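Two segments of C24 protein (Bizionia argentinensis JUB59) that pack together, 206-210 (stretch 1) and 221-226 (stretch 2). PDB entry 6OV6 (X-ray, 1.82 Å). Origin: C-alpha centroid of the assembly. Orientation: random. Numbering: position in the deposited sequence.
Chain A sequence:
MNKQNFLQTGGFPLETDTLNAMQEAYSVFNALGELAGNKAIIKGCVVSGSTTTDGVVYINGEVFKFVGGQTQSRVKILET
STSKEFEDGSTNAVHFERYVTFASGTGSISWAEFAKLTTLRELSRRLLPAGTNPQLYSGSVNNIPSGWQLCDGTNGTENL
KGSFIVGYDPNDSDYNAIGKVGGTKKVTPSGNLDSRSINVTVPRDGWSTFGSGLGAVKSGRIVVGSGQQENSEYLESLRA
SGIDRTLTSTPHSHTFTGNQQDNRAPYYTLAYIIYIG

Stretch 1, residues 206-210: GWSTF
Stretch 2 (221-226) RIVVGS

Residues 206-210 follow an irregular path, whereas residues 221-225 form an extended run, with a short strand at 223-225, before Ser-226 turns. The touching parts run nearly at right angles, 99° between the directions CA 207 to 210 and CA 221 to 225, and the nearest CA pair across the stretches is that of Thr-209 and Val-224, 7.1 Å apart. No hydrogen bond joins them; the contact consists mainly of van der Waals packing of side chains, against one another and in places against backbone oxygens, burying 282 Å² in total.

Stretch 1 opens with Gly-206 at phi/psi 85/19, a positive phi that favours glycine. Trp-207 follows at -81/-3, then Ser-208 at 58/-168, after which the chain extends through Thr-209 (-139/159) and Phe-210 (-136/142). Stretch 2 is extended from the start: Arg-221 -94/134, Ile-222 -56/133, Val-223 -96/139, Val-224 -127/170 and Gly-225 -72/148, before Ser-226 at -93/-16. From Ile-222 to Val-224 the side chains alternate: those two point toward stretch 1, as Arg-221 also does, and Val-223 is out of reach.

Trp-207 supplies the broad apolar surface. Its CA-to-CB bond points toward stretch 2, with chi1 -70° (m) and chi2 83°. Ile-222, in the m,t rotamer (-65°, 171°), places its CD1 methyl over one face of the indole: CD1 of Ile-222 lies 4.1 Å from the centroid of the six-membered ring of Trp-207, 22° off the normal, and 3.8 Å from CZ3 of Trp-207. This is a CH-pi contact, in which weakly polarised C-H bonds meet the electron-rich face. The indole nitrogen is satisfied by a hydrogen bond elsewhere in the structure.

Val-224 (chi1 -64°, m) uses both of its methyls. CG1 of Val-224 packs 3.9 Å from CB of Trp-207, while CG2 of Val-224 sits 3.4 Å from the backbone O of Ser-208, a van der Waals contact, and 3.9 Å from CG2 of Thr-209. A compact, branched residue suits this position because its two methyls reach different neighbours. The CA-to-CB bond of Ser-208 (chi1 -175°, t) points away, so its contribution here is backbone. That of Thr-209 (chi1 66°, p) points sideways; threonine offers Val-224 a methyl, and this CG2 of Thr-209 also lies 3.8 Å from O of Gly-225.

Farther along, the CA-to-CB bonds of Phe-210 (chi1 169°, t; chi2 72°) and Arg-221 (168°, 171°, -67°, 171°; t,t,m for the first three) point toward each other's stretches. CD2 of Phe-210 comes within 3.7 Å of NH1 of Arg-221, a van der Waals contact without a hydrogen bond, with the ring and guanidinium meeting obliquely. The long, flexible arginine chain reaches the ring, while its NE and NH2 make hydrogen bonds elsewhere in the structure.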

ATOM      1  N   GLY A 206      47.069  16.643 -48.874  1.00 30.83           N
ATOM      2  CA  GLY A 206      47.028  15.221 -48.566  1.00 29.50           C
ATOM      3  C   GLY A 206      46.146  14.368 -49.433  1.00 32.86           C
ATOM      4  O   GLY A 206      45.795  13.256 -49.036  1.00 32.42           O
ATOM      5  N   TRP A 207      45.778  14.858 -50.632  1.00 29.33           N
ATOM      6  CA  TRP A 207      44.891  14.113 -51.532  1.00 27.66           C
ATOM      7  C   TRP A 207      45.625  13.030 -52.330  1.00 30.01           C
ATOM      8  O   TRP A 207      45.003  12.314 -53.112  1.00 28.75           O
ATOM      9  CB  TRP A 207      44.188  15.092 -52.477  1.00 26.25           C
ATOM     10  CG  TRP A 207      43.181  15.945 -51.768  1.00 25.95           C
ATOM     11  CD1 TRP A 207      43.424  17.096 -51.071  1.00 28.40           C
ATOM     12  CD2 TRP A 207      41.777  15.684 -51.643  1.00 25.08           C
ATOM     13  NE1 TRP A 207      42.253  17.564 -50.515  1.00 27.79           N
ATOM     14  CE2 TRP A 207      41.219  16.742 -50.888  1.00 28.99           C
ATOM     15  CE3 TRP A 207      40.923  14.673 -52.127  1.00 25.19           C
ATOM     16  CZ2 TRP A 207      39.846  16.804 -50.581  1.00 27.76           C
ATOM     17  CZ3 TRP A 207      39.560  14.741 -51.831  1.00 26.38           C
ATOM     18  CH2 TRP A 207      39.039  15.789 -51.058  1.00 26.67           C
ATOM     19  N   SER A 208      46.958  12.936 -52.156  1.00 29.17           N
ATOM     20  CA  SER A 208      47.834  11.982 -52.864  1.00 29.51           C
ATOM     21  C   SER A 208      47.679  12.219 -54.390  1.00 31.10           C
ATOM     22  O   SER A 208      47.132  13.252 -54.801  1.00 27.96           O
ATOM     23  CB  SER A 208      47.521  10.535 -52.466  1.00 32.66           C
ATOM     24  OG  SER A 208      48.428   9.618 -53.047  1.00 37.48           O
ATOM     25  N   THR A 209      48.190  11.309 -55.208  1.00 29.05           N
ATOM     26  CA  THR A 209      48.122  11.435 -56.663  1.00 28.07           C
ATOM     27  C   THR A 209      47.805  10.083 -57.259  1.00 32.28           C
ATOM     28  O   THR A 209      48.037   9.038 -56.626  1.00 32.87           O
ATOM     29  CB  THR A 209      49.456  11.983 -57.246  1.00 31.60           C
ATOM     30  OG1 THR A 209      50.509  11.033 -57.038  1.00 30.79           O
ATOM     31  CG2 THR A 209      49.854  13.355 -56.699  1.00 26.35           C
ATOM     32  N   PHE A 210      47.298  10.096 -58.491  1.00 27.41           N
ATOM     33  CA  PHE A 210      47.056   8.912 -59.277  1.00 28.09           C
ATOM     34  C   PHE A 210      47.554   9.204 -60.689  1.00 34.57           C
ATOM     35  O   PHE A 210      47.344  10.323 -61.196  1.00 32.26           O
ATOM     36  CB  PHE A 210      45.566   8.536 -59.306  1.00 29.97           C
ATOM     37  CG  PHE A 210      45.268   7.469 -60.342  1.00 32.24           C
ATOM     38  CD1 PHE A 210      45.673   6.145 -60.141  1.00 35.04           C
ATOM     39  CD2 PHE A 210      44.681   7.807 -61.568  1.00 33.42           C
ATOM     40  CE1 PHE A 210      45.434   5.171 -61.113  1.00 36.65           C
ATOM     41  CE2 PHE A 210      44.462   6.834 -62.546  1.00 36.98           C
ATOM     42  CZ  PHE A 210      44.849   5.525 -62.318  1.00 36.07           C
ATOM     43  N   ARG A 221      36.960  14.587 -61.485  1.00 23.65           N
ATOM     44  CA  ARG A 221      37.914  14.177 -60.452  1.00 22.98           C
ATOM     45  C   ARG A 221      38.805  15.351 -60.121  1.00 24.60           C
ATOM     46  O   ARG A 221      39.369  15.962 -61.039  1.00 23.70           O
ATOM     47  CB  ARG A 221      38.766  12.967 -60.924  1.00 23.83           C
ATOM     48  CG  ARG A 221      39.967  12.672 -60.017  1.00 22.83           C
ATOM     49  CD  ARG A 221      40.662  11.348 -60.359  1.00 24.53           C
ATOM     50  NE  ARG A 221      39.792  10.210 -60.059  1.00 26.01           N
ATOM     51  CZ  ARG A 221      40.046   8.951 -60.410  1.00 27.60           C
ATOM     52  NH1 ARG A 221      41.121   8.658 -61.130  1.00 24.77           N
ATOM     53  NH2 ARG A 221      39.228   7.982 -60.049  1.00 25.46           N
ATOM     54  N   ILE A 222      39.016  15.621 -58.808  1.00 21.83           N
ATOM     55  CA  ILE A 222      39.871  16.729 -58.340  1.00 22.02           C
ATOM     56  C   ILE A 222      41.280  16.631 -58.916  1.00 24.94           C
ATOM     57  O   ILE A 222      41.875  15.559 -58.895  1.00 21.57           O
ATOM     58  CB  ILE A 222      39.919  16.820 -56.786  1.00 24.06           C
ATOM     59  CG1 ILE A 222      38.535  17.185 -56.210  1.00 23.86           C
ATOM     60  CG2 ILE A 222      41.008  17.838 -56.309  1.00 25.09           C
ATOM     61  CD1 ILE A 222      38.422  17.072 -54.638  1.00 22.84           C
ATOM     62  N   VAL A 223      41.793  17.769 -59.438  1.00 22.60           N
ATOM     63  CA  VAL A 223      43.156  17.842 -59.952  1.00 21.86           C
ATOM     64  C   VAL A 223      44.031  18.387 -58.845  1.00 25.98           C
ATOM     65  O   VAL A 223      43.632  19.332 -58.154  1.00 24.61           O
ATOM     66  CB  VAL A 223      43.214  18.678 -61.277  1.00 23.92           C
ATOM     67  CG1 VAL A 223      44.649  19.047 -61.658  1.00 23.30           C
ATOM     68  CG2 VAL A 223      42.516  17.914 -62.407  1.00 23.56           C
ATOM     69  N   VAL A 224      45.243  17.803 -58.698  1.00 23.60           N
ATOM     70  CA  VAL A 224      46.202  18.223 -57.679  1.00 22.51           C
ATOM     71  C   VAL A 224      47.558  18.541 -58.291  1.00 27.43           C
ATOM     72  O   VAL A 224      47.811  18.216 -59.448  1.00 27.37           O
ATOM     73  CB  VAL A 224      46.343  17.160 -56.537  1.00 25.40           C
ATOM     74  CG1 VAL A 224      45.034  16.979 -55.769  1.00 25.07           C
ATOM     75  CG2 VAL A 224      46.843  15.823 -57.064  1.00 25.00           C
ATOM     76  N   GLY A 225      48.440  19.127 -57.486  1.00 25.17           N
ATOM     77  CA  GLY A 225      49.825  19.346 -57.899  1.00 25.84           C
ATOM     78  C   GLY A 225      50.577  18.026 -57.922  1.00 28.69           C
ATOM     79  O   GLY A 225      50.216  17.094 -57.189  1.00 26.87           O
ATOM     80  N   SER A 226      51.560  17.891 -58.843  1.00 27.47           N
ATOM     81  CA  SER A 226      52.412  16.687 -58.924  1.00 27.79           C
ATOM     82  C   SER A 226      53.684  16.921 -58.087  1.00 31.40           C
ATOM     83  O   SER A 226      54.406  15.967 -57.809  1.00 31.79           O
ATOM     84  CB  SER A 226      52.816  16.411 -60.373  1.00 29.43           C
ATOM     85  OG  SER A 226      53.650  17.459 -60.839  1.00 31.84           O
TER